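Local atomic coordinates of leucine aminopeptidase (Legionella pneumophila, PDB entry 5GNE), a protein that probably acts as a zinc-dependent aminopeptidase of the M28 family, removing residues from the N termini of peptides. Residues A[123-128]-A[196-201]; A[186-191]-A[230-235]; A[269-274]-A[352-357]. All coordinates share one frame; numbering follows the deposited sequence.

Reading from the N terminus, the loop 123-128 that follows helix 111-123 comes first and meets the loop 196-201 after helix 132-151 and strands 157-164, 170-177 and 185-191, which closes contact 1. Contact 2 opens before that closure, at 186-191, and closes at 230-235 once helix 202-221 has been crossed; the two loops therefore cross along the chain, their nearest atoms about 5 Å apart. Contact 3 follows in series, 269-274 being met by 352-357. Contact 2 lies inside the mixed sheet, whereas nearer the surface contact 1 ties two loops together and contact 3 a loop to the N-terminal end of helix 355-373.

Contact 1 of 3, residues A[123-128]-A[196-201]; sequences SYINRS and DGNMPG
Asn-126 carries CG between its backbone N and carbonyl carbon (chi1 59°), which turns its amide to Gly-197, while the Arg-127 chain bends at chi3 (-102°) and brings NH2 to the backbone of Pro-200 and Gly-201. Both segments are loops. Asn-126 ND2 donates to Gly-197 O at 2.7 Å; the bond lies in the amide plane and uses a lone pair of the carbonyl. The other end of this amide, OD1, accepts from Ser-128 N in an Asx turn. Backbone joins backbone where Met-199 N reaches Ile-125 O at 2.9 Å. Arg-127 NH2 serves two carbonyls at once, Pro-200 O at 2.8 Å and Gly-201 O at 2.6 Å, the latter in the guanidinium plane but with the donor 56° out of the carbonyl plane. At the other end of the contact Ser-128 OG donates to Asp-196 OD1 from above the carboxylate plane, 2.7 Å away, while OD2 forms a salt bridge with Arg-240. Ile-125 CD1 lies against the Asn-198 side chain, crossing it at about a right angle. Gly-201 is the N-cap of helix 202-221, which carries the zinc ligand Asp-204. Since NH2 bonds two main-chain carbonyls and NH1 a third, Ile-192 O, the positive charge of this buried guanidinium is met by backbone oxygens, two of them at the turn before that helix.

Contact 2 of 3, residues A[186-191]-A[230-235]; sequences IVIGAH and IYFIAY. With ZN (zinc ion), chain D.
Ile-186 pairs with Ile-230 in a parallel register that continues to His-191 and Tyr-235, within a beta-alpha-beta unit of strand 185-191, helix 202-221 and strand 230-235 in the mixed sheet of the M28 peptidase domain. Five backbone hydrogen bonds run between the strands, alternating in direction: Tyr-231 N to Ile-186 O, Ile-188 N to Tyr-231 O, Ile-233 N to Ile-188 O, Ala-190 N to Ile-233 O and Tyr-235 N to Ala-190 O. The first of them is nearly straight. The short segments lie 20° from exactly parallel.

Apolar contacts lie on both faces. On the face bearing Ile-186, Ile-188, Ile-230 and Phe-232, Ile-186 and Ile-230 run alongside each other, their CD1 atoms 3.7 Å apart, and Ile-188 CG1 lies 3.9 Å from Phe-232 CE2, these two side chains also running side by side. On the other face Val-187 CG1, anti to its backbone N (chi1 175°), meets Ile-233 CD1 at 3.6 Å. Helix 355-373 covers the first face through Phe-368, Ile-369 and Leu-372, and helix 243-254 packs on the second through Phe-252.

The Tyr-235 ring leans back across Gly-189, its CE2 3.7 Å from the glycine CA, while its hydroxyl bonds Trp-321 NE1.

Metal binding comes at the C-terminal end of strand 185-191. Asp-204 and Asp-266 share this zinc ion with His-191, and Asp-204 also reaches the second zinc. His-191 ND1 is hydrogen-bonded to Asp-193 OD1, which helps fix the ring's rotation, while NE2 binds zinc at 2.3 Å.

Contact 3 of 3, residues A[269-274]-A[352-357]; sequences GYRANA and ILNLEH
The N-terminal end of helix 355-373, capped by Asn-354, receives the loop 269-274, with Arg-271 and Gly-269 making the main polar contacts. Asn-354 OD1 takes His-357 N at 2.9 Å, in the carbonyl plane and on a lone pair, while its own backbone N donates almost straight to Gly-269 O. The same OD1 stands over the centre of one face of the Arg-271 guanidinium, 3.6 Å from CZ, the amide and guanidinium planes stacked 23° apart. With Arg-271 CG anti to its carbonyl carbon (chi1 -67°), CG sits over the face of the His-357 imidazole, 3.5 Å from the ring centroid, a CH-pi contact. From there the extended chain carries the guanidinium past the ring to Asn-354 and Glu-356; it stands nearly perpendicular to the imidazole, with NE 2.9 Å from His-357 ND1. Arg-271 forms a salt bridge to Glu-356 OE2 whose two hydrogen bonds, from NH1 and NH2, are long and weak, the NH1 leg being 3.4 Å. NH1 also donates to Ala-274 O at 3.2 Å, which ties the far end of the loop to its own arginine. Around the contact, the His-357 ring meets Phe-361 edge-to-face within helix 355-373, Gly-269 N bonds Asp-203 of helix 202-221, and Leu-353 packs on Trp-115 and Asn-118 of helix 111-123. The loop 269-274 itself lies between strands 259-264 and 279-282.

Contact 1 of 3, residues A[123-128]-A[196-201]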
ATOM      1  N   SER A 123      -0.361   2.695 -19.295  1.00 61.24           N
ATOM      2  CA  SER A 123      -0.303   3.457 -20.537  1.00 64.98           C
ATOM      3  C   SER A 123       0.109   4.909 -20.257  1.00 65.01           C
ATOM      4  O   SER A 123       0.573   5.606 -21.158  1.00 74.30           O
ATOM      5  CB  SER A 123      -1.633   3.399 -21.289  1.00 71.37           C
ATOM      6  OG  SER A 123      -2.579   4.300 -20.743  1.00 90.48           O
ATOM      7  N   TYR A 124      -0.082   5.374 -19.022  1.00 60.66           N
ATOM      8  CA  TYR A 124       0.432   6.692 -18.617  1.00 65.03           C
ATOM      9  C   TYR A 124       1.945   6.731 -18.754  1.00 62.23           C
ATOM     10  O   TYR A 124       2.619   5.726 -18.525  1.00 67.91           O
ATOM     11  CB  TYR A 124       0.067   7.028 -17.170  1.00 68.26           C
ATOM     12  CG  TYR A 124      -1.399   7.257 -16.893  1.00 65.54           C
ATOM     13  CD1 TYR A 124      -2.041   8.422 -17.314  1.00 58.81           C
ATOM     14  CD2 TYR A 124      -2.135   6.319 -16.176  1.00 70.42           C
ATOM     15  CE1 TYR A 124      -3.386   8.634 -17.033  1.00 61.98           C
ATOM     16  CE2 TYR A 124      -3.471   6.517 -15.893  1.00 66.44           C
ATOM     17  CZ  TYR A 124      -4.094   7.673 -16.317  1.00 66.13           C
ATOM     18  OH  TYR A 124      -5.432   7.862 -16.028  1.00 69.14           O
ATOM     19  N   ILE A 125       2.478   7.882 -19.144  1.00 67.14           N
ATOM     20  CA  ILE A 125       3.928   8.041 -19.226  1.00 73.93           C
ATOM     21  C   ILE A 125       4.573   7.751 -17.856  1.00 66.44           C
ATOM     22  O   ILE A 125       5.565   7.023 -17.758  1.00 69.99           O
ATOM     23  CB  ILE A 125       4.323   9.457 -19.749  1.00 70.52           C
ATOM     24  CG1 ILE A 125       5.847   9.616 -19.771  1.00 69.99           C
ATOM     25  CG2 ILE A 125       3.650  10.568 -18.940  1.00 62.31           C
ATOM     26  CD1 ILE A 125       6.539   8.657 -20.734  1.00 61.09           C
ATOM     27  N   ASN A 126       3.985   8.320 -16.808  1.00 56.79           N
ATOM     28  CA  ASN A 126       4.271   7.940 -15.434  1.00 47.52           C
ATOM     29  C   ASN A 126       3.021   8.263 -14.631  1.00 50.85           C
ATOM     30  O   ASN A 126       2.084   8.841 -15.172  1.00 63.07           O
ATOM     31  CB  ASN A 126       5.492   8.694 -14.892  1.00 57.21           C
ATOM     32  CG  ASN A 126       5.310  10.223 -14.913  1.00 56.84           C
ATOM     33  OD1 ASN A 126       4.370  10.754 -14.310  1.00 50.31           O
ATOM     34  ND2 ASN A 126       6.210  10.928 -15.604  1.00 52.56           N
ATOM     35  N   ARG A 127       2.995   7.860 -13.362  1.00 52.20           N
ATOM     36  CA  ARG A 127       1.964   8.234 -12.401  1.00 46.10           C
ATOM     37  C   ARG A 127       2.614   8.940 -11.187  1.00 62.87           C
ATOM     38  O   ARG A 127       2.276   8.668 -10.027  1.00 57.41           O
ATOM     39  CB  ARG A 127       1.184   7.001 -11.948  1.00 42.24           C
ATOM     40  CG  ARG A 127       0.424   6.252 -13.015  1.00 42.47           C
ATOM     41  CD  ARG A 127      -0.179   4.961 -12.454  1.00 47.59           C
ATOM     42  NE  ARG A 127       0.628   3.812 -12.863  1.00 56.19           N
ATOM     43  CZ  ARG A 127       1.277   3.005 -12.035  1.00 51.30           C
ATOM     44  NH1 ARG A 127       1.207   3.168 -10.735  1.00 65.96           N
ATOM     45  NH2 ARG A 127       1.982   2.007 -12.515  1.00 65.57           N
ATOM     46  N   SER A 128       3.532   9.862 -11.459  1.00 63.66           N
ATOM     47  CA  SER A 128       4.287  10.553 -10.414  1.00 48.79           C
ATOM     48  C   SER A 128       3.443  11.500  -9.563  1.00 48.01           C
ATOM     49  O   SER A 128       2.539  12.148 -10.068  1.00 58.59           O
ATOM     50  CB  SER A 128       5.436  11.328 -11.046  1.00 52.14           C
ATOM     51  OG  SER A 128       5.856  12.383 -10.207  1.00 55.11           O
ATOM     52  N   ASP A 196       9.339   9.719 -11.388  1.00 58.23           N
ATOM     53  CA  ASP A 196       9.238  10.625 -12.530  1.00 60.58           C
ATOM     54  C   ASP A 196       9.846  10.009 -13.768  1.00 63.21           C
ATOM     55  O   ASP A 196      10.560   9.006 -13.689  1.00 57.51           O
ATOM     56  CB  ASP A 196       9.947  11.947 -12.252  1.00 52.95           C
ATOM     57  CG  ASP A 196       9.295  12.728 -11.142  1.00 66.62           C
ATOM     58  OD1 ASP A 196       8.172  13.232 -11.357  1.00 71.63           O
ATOM     59  OD2 ASP A 196       9.915  12.836 -10.058  1.00 64.35           O
ATOM     60  N   GLY A 197       9.570  10.635 -14.906  1.00 65.32           N
ATOM     61  CA  GLY A 197      10.128  10.216 -16.171  1.00 59.57           C
ATOM     62  C   GLY A 197       9.245   9.206 -16.863  1.00 67.00           C
ATOM     63  O   GLY A 197       8.019   9.328 -16.876  1.00 69.69           O
ATOM     64  N   ASN A 198       9.876   8.203 -17.455  1.00 71.81           N
ATOM     65  CA  ASN A 198       9.136   7.148 -18.115  1.00 69.12           C
ATOM     66  C   ASN A 198       9.047   5.882 -17.254  1.00 69.24           C
ATOM     67  O   ASN A 198       9.962   5.054 -17.215  1.00 70.40           O
ATOM     68  CB  ASN A 198       9.764   6.841 -19.452  1.00 71.70           C
ATOM     69  CG  ASN A 198       9.122   5.658 -20.110  1.00 87.00           C
ATOM     70  OD1 ASN A 198       7.916   5.655 -20.354  1.00 92.12           O
ATOM     71  ND2 ASN A 198       9.921   4.641 -20.411  1.00 89.81           N
ATOM     72  N   MET A 199       7.923   5.745 -16.566  1.00 69.74           N
ATOM     73  CA  MET A 199       7.741   4.712 -15.550  1.00 69.55           C
ATOM     74  C   MET A 199       6.364   4.097 -15.668  1.00 67.06           C
ATOM     75  O   MET A 199       5.389   4.618 -15.124  1.00 64.17           O
ATOM     76  CB  MET A 199       7.930   5.298 -14.153  1.00 53.95           C
ATOM     77  CG  MET A 199       9.290   5.922 -13.906  1.00 49.45           C
ATOM     78  SD  MET A 199      10.564   4.689 -13.601  1.00 64.31           S
ATOM     79  CE  MET A 199      12.030   5.709 -13.651  1.00 56.30           C
ATOM     80  N   PRO A 200       6.282   2.974 -16.381  1.00 67.80           N
ATOM     81  CA  PRO A 200       5.006   2.268 -16.515  1.00 69.07           C
ATOM     82  C   PRO A 200       4.541   1.736 -15.168  1.00 58.18           C
ATOM     83  O   PRO A 200       3.333   1.587 -14.947  1.00 55.39           O
ATOM     84  CB  PRO A 200       5.316   1.139 -17.526  1.00 69.15           C
ATOM     85  CG  PRO A 200       6.835   1.071 -17.619  1.00 69.81           C
ATOM     86  CD  PRO A 200       7.331   2.445 -17.272  1.00 67.85           C
ATOM     87  N   GLY A 201       5.502   1.425 -14.302  1.00 66.42           N
ATOM     88  CA  GLY A 201       5.234   0.997 -12.941  1.00 58.21           C
ATOM     89  C   GLY A 201       4.228  -0.129 -12.938  1.00 61.11           C
ATOM     90  O   GLY A 201       3.310  -0.159 -12.122  1.00 62.09           O
TER

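Contact 2 of 3, residues A[186-191]-A[230-235]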
ATOM      1  N   ILE A 186     -12.434  -2.942   7.551  1.00 39.94           N
ATOM      2  CA  ILE A 186     -11.347  -3.638   6.919  1.00 41.76           C
ATOM      3  C   ILE A 186     -10.807  -2.685   5.890  1.00 38.34           C
ATOM      4  O   ILE A 186     -11.569  -1.984   5.260  1.00 41.34           O
ATOM      5  CB  ILE A 186     -11.795  -4.952   6.303  1.00 39.98           C
ATOM      6  CG1 ILE A 186     -12.260  -5.878   7.416  1.00 49.82           C
ATOM      7  CG2 ILE A 186     -10.649  -5.642   5.581  1.00 33.41           C
ATOM      8  CD1 ILE A 186     -13.093  -6.983   6.875  1.00 67.68           C
ATOM      9  N   VAL A 187      -9.484  -2.600   5.791  1.00 38.11           N
ATOM     10  CA  VAL A 187      -8.846  -1.724   4.827  1.00 36.85           C
ATOM     11  C   VAL A 187      -7.985  -2.521   3.838  1.00 37.70           C
ATOM     12  O   VAL A 187      -7.145  -3.356   4.233  1.00 33.83           O
ATOM     13  CB  VAL A 187      -7.982  -0.652   5.522  1.00 38.43           C
ATOM     14  CG1 VAL A 187      -7.225   0.168   4.500  1.00 33.52           C
ATOM     15  CG2 VAL A 187      -8.843   0.248   6.391  1.00 35.53           C
ATOM     16  N   ILE A 188      -8.198  -2.242   2.564  1.00 33.36           N
ATOM     17  CA  ILE A 188      -7.355  -2.703   1.480  1.00 28.57           C
ATOM     18  C   ILE A 188      -6.690  -1.482   0.844  1.00 31.70           C
ATOM     19  O   ILE A 188      -7.375  -0.492   0.521  1.00 37.97           O
ATOM     20  CB  ILE A 188      -8.165  -3.425   0.357  1.00 35.17           C
ATOM     21  CG1 ILE A 188      -9.261  -4.317   0.939  1.00 30.60           C
ATOM     22  CG2 ILE A 188      -7.222  -4.174  -0.577  1.00 26.27           C
ATOM     23  CD1 ILE A 188      -8.717  -5.445   1.783  1.00 34.39           C
ATOM     24  N   GLY A 189      -5.397  -1.540   0.598  1.00 26.64           N
ATOM     25  CA  GLY A 189      -4.717  -0.395   0.025  1.00 27.23           C
ATOM     26  C   GLY A 189      -3.643  -0.795  -0.962  1.00 33.46           C
ATOM     27  O   GLY A 189      -3.101  -1.899  -0.901  1.00 34.51           O
ATOM     28  N   ALA A 190      -3.338   0.117  -1.876  1.00 31.37           N
ATOM     29  CA  ALA A 190      -2.240  -0.044  -2.824  1.00 26.67           C
ATOM     30  C   ALA A 190      -1.814   1.358  -3.195  1.00 26.89           C
ATOM     31  O   ALA A 190      -2.593   2.283  -3.042  1.00 30.89           O
ATOM     32  CB  ALA A 190      -2.699  -0.834  -4.057  1.00 28.42           C
ATOM     33  N   HIS A 191      -0.599   1.558  -3.659  1.00 28.55           N
ATOM     34  CA  HIS A 191      -0.217   2.907  -4.041  1.00 39.94           C
ATOM     35  C   HIS A 191      -0.276   3.111  -5.549  1.00 38.96           C
ATOM     36  O   HIS A 191       0.052   2.208  -6.316  1.00 40.96           O
ATOM     37  CB  HIS A 191       1.160   3.270  -3.483  1.00 33.62           C
ATOM     38  CG  HIS A 191       2.332   2.638  -4.173  1.00 38.26           C
ATOM     39  ND1 HIS A 191       2.961   3.237  -5.244  1.00 46.53           N
ATOM     40  CD2 HIS A 191       3.064   1.542  -3.872  1.00 30.95           C
ATOM     41  CE1 HIS A 191       3.999   2.503  -5.617  1.00 36.29           C
ATOM     42  NE2 HIS A 191       4.089   1.471  -4.802  1.00 41.91           N
ATOM     43  N   ILE A 230     -15.825  -1.943   4.258  1.00 38.79           N
ATOM     44  CA  ILE A 230     -14.595  -2.312   3.599  1.00 37.88           C
ATOM     45  C   ILE A 230     -14.068  -1.096   2.884  1.00 36.75           C
ATOM     46  O   ILE A 230     -14.756  -0.517   2.064  1.00 41.36           O
ATOM     47  CB  ILE A 230     -14.809  -3.426   2.557  1.00 39.84           C
ATOM     48  CG1 ILE A 230     -15.642  -4.547   3.157  1.00 45.64           C
ATOM     49  CG2 ILE A 230     -13.459  -3.936   2.040  1.00 42.20           C
ATOM     50  CD1 ILE A 230     -15.096  -5.113   4.458  1.00 42.36           C
ATOM     51  N   TYR A 231     -12.832  -0.728   3.165  1.00 37.42           N
ATOM     52  CA  TYR A 231     -12.212   0.383   2.464  1.00 35.29           C
ATOM     53  C   TYR A 231     -11.299  -0.085   1.351  1.00 37.30           C
ATOM     54  O   TYR A 231     -10.543  -1.074   1.482  1.00 35.37           O
ATOM     55  CB  TYR A 231     -11.403   1.268   3.430  1.00 35.97           C
ATOM     56  CG  TYR A 231     -12.236   2.122   4.344  1.00 38.43           C
ATOM     57  CD1 TYR A 231     -12.762   1.610   5.526  1.00 38.94           C
ATOM     58  CD2 TYR A 231     -12.475   3.461   4.036  1.00 40.87           C
ATOM     59  CE1 TYR A 231     -13.539   2.412   6.374  1.00 45.52           C
ATOM     60  CE2 TYR A 231     -13.241   4.264   4.874  1.00 40.41           C
ATOM     61  CZ  TYR A 231     -13.770   3.727   6.038  1.00 42.03           C
ATOM     62  OH  TYR A 231     -14.524   4.512   6.872  1.00 50.93           O
ATOM     63  N   PHE A 232     -11.345   0.635   0.249  1.00 31.14           N
ATOM     64  CA  PHE A 232     -10.357   0.408  -0.780  1.00 33.59           C
ATOM     65  C   PHE A 232      -9.643   1.724  -0.999  1.00 33.79           C
ATOM     66  O   PHE A 232     -10.285   2.748  -1.210  1.00 40.30           O
ATOM     67  CB  PHE A 232     -10.988  -0.109  -2.060  1.00 32.49           C
ATOM     68  CG  PHE A 232     -11.717  -1.414  -1.887  1.00 43.77           C
ATOM     69  CD1 PHE A 232     -13.049  -1.428  -1.484  1.00 44.25           C
ATOM     70  CD2 PHE A 232     -11.082  -2.620  -2.134  1.00 36.97           C
ATOM     71  CE1 PHE A 232     -13.726  -2.626  -1.322  1.00 39.51           C
ATOM     72  CE2 PHE A 232     -11.746  -3.813  -1.972  1.00 36.06           C
ATOM     73  CZ  PHE A 232     -13.071  -3.820  -1.570  1.00 37.72           C
ATOM     74  N   ILE A 233      -8.318   1.697  -0.900  1.00 35.06           N
ATOM     75  CA  ILE A 233      -7.517   2.898  -0.934  1.00 28.78           C
ATOM     76  C   ILE A 233      -6.414   2.904  -1.988  1.00 31.41           C
ATOM     77  O   ILE A 233      -5.689   1.932  -2.178  1.00 41.20           O
ATOM     78  CB  ILE A 233      -6.879   3.173   0.452  1.00 26.17           C
ATOM     79  CG1 ILE A 233      -7.968   3.183   1.538  1.00 28.72           C
ATOM     80  CG2 ILE A 233      -6.207   4.508   0.451  1.00 35.65           C
ATOM     81  CD1 ILE A 233      -7.477   3.405   2.920  1.00 26.07           C
ATOM     82  N   ALA A 234      -6.323   4.020  -2.692  1.00 32.84           N
ATOM     83  CA  ALA A 234      -5.199   4.333  -3.574  1.00 30.25           C
ATOM     84  C   ALA A 234      -4.289   5.423  -2.972  1.00 32.58           C
ATOM     85  O   ALA A 234      -4.651   6.617  -2.960  1.00 38.48           O
ATOM     86  CB  ALA A 234      -5.721   4.767  -4.937  1.00 33.17           C
ATOM     87  N   TYR A 235      -3.145   5.018  -2.434  1.00 35.39           N
ATOM     88  CA  TYR A 235      -2.213   5.958  -1.826  1.00 37.78           C
ATOM     89  C   TYR A 235      -1.472   6.781  -2.859  1.00 42.64           C
ATOM     90  O   TYR A 235      -0.905   6.249  -3.819  1.00 36.42           O
ATOM     91  CB  TYR A 235      -1.175   5.230  -0.944  1.00 31.38           C
ATOM     92  CG  TYR A 235      -1.778   4.300   0.087  1.00 32.62           C
ATOM     93  CD1 TYR A 235      -2.524   4.806   1.133  1.00 32.35           C
ATOM     94  CD2 TYR A 235      -1.627   2.919  -0.006  1.00 32.04           C
ATOM     95  CE1 TYR A 235      -3.088   3.966   2.089  1.00 32.00           C
ATOM     96  CE2 TYR A 235      -2.186   2.074   0.949  1.00 26.78           C
ATOM     97  CZ  TYR A 235      -2.908   2.601   1.997  1.00 28.30           C
ATOM     98  OH  TYR A 235      -3.467   1.770   2.943  1.00 35.06           O
TER
HETATM   99 ZN    ZN D 402       5.573  -0.218  -4.368  1.00 86.19          ZN

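Contact 3 of 3, residues A[269-274]-A[352-357]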
ATOM      1  N   GLY A 269       2.149  -8.810  -9.061  1.00 55.90           N
ATOM      2  CA  GLY A 269       2.035  -9.328 -10.411  1.00 60.66           C
ATOM      3  C   GLY A 269       3.223  -9.928 -11.131  1.00 66.18           C
ATOM      4  O   GLY A 269       3.085 -10.394 -12.258  1.00 68.45           O
ATOM      5  N   TYR A 270       4.383  -9.941 -10.495  1.00 63.14           N
ATOM      6  CA  TYR A 270       5.581 -10.414 -11.162  1.00 53.91           C
ATOM      7  C   TYR A 270       6.060 -11.693 -10.541  1.00 64.81           C
ATOM      8  O   TYR A 270       6.222 -11.780  -9.326  1.00 66.27           O
ATOM      9  CB  TYR A 270       6.687  -9.376 -11.110  1.00 62.33           C
ATOM     10  CG  TYR A 270       8.035  -9.885 -11.597  1.00 66.64           C
ATOM     11  CD1 TYR A 270       8.321  -9.975 -12.945  1.00 72.20           C
ATOM     12  CD2 TYR A 270       9.028 -10.256 -10.698  1.00 67.57           C
ATOM     13  CE1 TYR A 270       9.556 -10.419 -13.399  1.00 73.17           C
ATOM     14  CE2 TYR A 270      10.263 -10.708 -11.141  1.00 74.02           C
ATOM     15  CZ  TYR A 270      10.519 -10.786 -12.490  1.00 75.16           C
ATOM     16  OH  TYR A 270      11.742 -11.231 -12.921  1.00 84.27           O
ATOM     17  N   ARG A 271       6.277 -12.697 -11.383  1.00 67.01           N
ATOM     18  CA  ARG A 271       6.883 -13.918 -10.908  1.00 70.68           C
ATOM     19  C   ARG A 271       8.319 -13.996 -11.369  1.00 67.53           C
ATOM     20  O   ARG A 271       8.615 -13.701 -12.517  1.00 70.59           O
ATOM     21  CB  ARG A 271       6.114 -15.148 -11.374  1.00 72.60           C
ATOM     22  CG  ARG A 271       4.748 -15.252 -10.761  1.00 68.66           C
ATOM     23  CD  ARG A 271       4.252 -16.659 -10.915  1.00 76.87           C
ATOM     24  NE  ARG A 271       2.868 -16.827 -10.493  1.00 69.70           N
ATOM     25  CZ  ARG A 271       2.070 -17.763 -10.983  1.00 74.78           C
ATOM     26  NH1 ARG A 271       2.539 -18.613 -11.886  1.00 83.05           N
ATOM     27  NH2 ARG A 271       0.821 -17.872 -10.559  1.00 76.79           N
ATOM     28  N   ALA A 272       9.212 -14.336 -10.448  1.00 70.75           N
ATOM     29  CA  ALA A 272      10.624 -14.495 -10.770  1.00 78.76           C
ATOM     30  C   ALA A 272      10.780 -15.689 -11.722  1.00 88.05           C
ATOM     31  O   ALA A 272      11.409 -15.576 -12.776  1.00 88.81           O
ATOM     32  CB  ALA A 272      11.441 -14.688  -9.507  1.00 69.89           C
ATOM     33  N   ASN A 273      10.220 -16.831 -11.326  1.00 88.70           N
ATOM     34  CA  ASN A 273      10.043 -17.975 -12.216  1.00 86.61           C
ATOM     35  C   ASN A 273       8.569 -18.083 -12.588  1.00 76.94           C
ATOM     36  O   ASN A 273       7.737 -18.389 -11.738  1.00 60.97           O
ATOM     37  CB  ASN A 273      10.531 -19.264 -11.556  1.00 98.75           C
ATOM     38  CG  ASN A 273      11.804 -19.058 -10.754  1.00107.72           C
ATOM     39  OD1 ASN A 273      12.874 -18.805 -11.314  1.00109.69           O
ATOM     40  ND2 ASN A 273      11.697 -19.172  -9.436  1.00107.35           N
ATOM     41  N   ALA A 274       8.263 -17.889 -13.869  1.00 88.15           N
ATOM     42  CA  ALA A 274       6.878 -17.772 -14.356  1.00 90.47           C
ATOM     43  C   ALA A 274       5.904 -18.903 -14.001  1.00 95.43           C
ATOM     44  O   ALA A 274       4.703 -18.772 -14.262  1.00 97.34           O
ATOM     45  CB  ALA A 274       6.891 -17.592 -15.869  1.00 89.92           C
ATOM     46  N   ILE A 352       5.656  -7.789 -18.252  1.00 63.96           N
ATOM     47  CA  ILE A 352       6.317  -8.410 -17.127  1.00 67.14           C
ATOM     48  C   ILE A 352       5.312  -9.049 -16.144  1.00 65.53           C
ATOM     49  O   ILE A 352       5.639  -9.997 -15.417  1.00 59.12           O
ATOM     50  CB  ILE A 352       7.158  -7.319 -16.440  1.00 83.31           C
ATOM     51  CG1 ILE A 352       8.143  -6.742 -17.455  1.00 79.34           C
ATOM     52  CG2 ILE A 352       7.857  -7.801 -15.208  1.00 85.83           C
ATOM     53  CD1 ILE A 352       8.970  -7.776 -18.103  1.00 80.43           C
ATOM     54  N   LEU A 353       4.069  -8.567 -16.183  1.00 60.06           N
ATOM     55  CA  LEU A 353       3.006  -9.046 -15.286  1.00 58.86           C
ATOM     56  C   LEU A 353       2.536 -10.460 -15.568  1.00 58.01           C
ATOM     57  O   LEU A 353       2.330 -10.827 -16.716  1.00 68.68           O
ATOM     58  CB  LEU A 353       1.796  -8.109 -15.344  1.00 54.59           C
ATOM     59  CG  LEU A 353       2.172  -6.691 -14.908  1.00 53.61           C
ATOM     60  CD1 LEU A 353       1.014  -5.712 -14.992  1.00 47.62           C
ATOM     61  CD2 LEU A 353       2.825  -6.708 -13.545  1.00 55.42           C
ATOM     62  N   ASN A 354       2.392 -11.255 -14.512  1.00 63.92           N
ATOM     63  CA  ASN A 354       1.752 -12.568 -14.594  1.00 59.29           C
ATOM     64  C   ASN A 354       0.286 -12.501 -14.137  1.00 63.73           C
ATOM     65  O   ASN A 354       0.012 -12.293 -12.947  1.00 71.87           O
ATOM     66  CB  ASN A 354       2.528 -13.579 -13.743  1.00 52.89           C
ATOM     67  CG  ASN A 354       2.033 -15.010 -13.927  1.00 65.55           C
ATOM     68  OD1 ASN A 354       0.965 -15.382 -13.445  1.00 64.09           O
ATOM     69  ND2 ASN A 354       2.805 -15.811 -14.646  1.00 59.44           N
ATOM     70  N   LEU A 355      -0.653 -12.723 -15.057  1.00 61.28           N
ATOM     71  CA  LEU A 355      -2.078 -12.615 -14.734  1.00 50.67           C
ATOM     72  C   LEU A 355      -2.555 -13.715 -13.805  1.00 54.18           C
ATOM     73  O   LEU A 355      -3.431 -13.459 -12.977  1.00 75.24           O
ATOM     74  CB  LEU A 355      -2.955 -12.590 -15.982  1.00 49.99           C
ATOM     75  CG  LEU A 355      -4.450 -12.291 -15.743  1.00 55.95           C
ATOM     76  CD1 LEU A 355      -4.721 -11.045 -14.919  1.00 49.60           C
ATOM     77  CD2 LEU A 355      -5.197 -12.187 -17.048  1.00 57.89           C
ATOM     78  N   GLU A 356      -1.980 -14.910 -13.882  1.00 55.42           N
ATOM     79  CA  GLU A 356      -2.364 -15.958 -12.931  1.00 67.13           C
ATOM     80  C   GLU A 356      -2.035 -15.512 -11.491  1.00 65.68           C
ATOM     81  O   GLU A 356      -2.834 -15.705 -10.560  1.00 64.55           O
ATOM     82  CB  GLU A 356      -1.626 -17.276 -13.229  1.00 65.25           C
ATOM     83  CG  GLU A 356      -2.098 -18.478 -12.398  1.00 76.96           C
ATOM     84  CD  GLU A 356      -1.580 -19.819 -12.910  1.00 94.66           C
ATOM     85  OE1 GLU A 356      -2.391 -20.746 -13.115  1.00109.09           O
ATOM     86  OE2 GLU A 356      -0.354 -19.955 -13.096  1.00101.99           O
ATOM     87  N   HIS A 357      -0.897 -14.840 -11.349  1.00 62.03           N
ATOM     88  CA  HIS A 357      -0.396 -14.372 -10.060  1.00 64.77           C
ATOM     89  C   HIS A 357      -1.293 -13.304  -9.410  1.00 55.54           C
ATOM     90  O   HIS A 357      -1.634 -13.387  -8.236  1.00 51.76           O
ATOM     91  CB  HIS A 357       1.031 -13.843 -10.285  1.00 62.06           C
ATOM     92  CG  HIS A 357       1.937 -13.969  -9.103  1.00 61.38           C
ATOM     93  ND1 HIS A 357       1.974 -15.088  -8.300  1.00 61.02           N
ATOM     94  CD2 HIS A 357       2.934 -13.164  -8.656  1.00 60.31           C
ATOM     95  CE1 HIS A 357       2.893 -14.935  -7.367  1.00 54.16           C
ATOM     96  NE2 HIS A 357       3.501 -13.779  -7.573  1.00 58.59           N
TER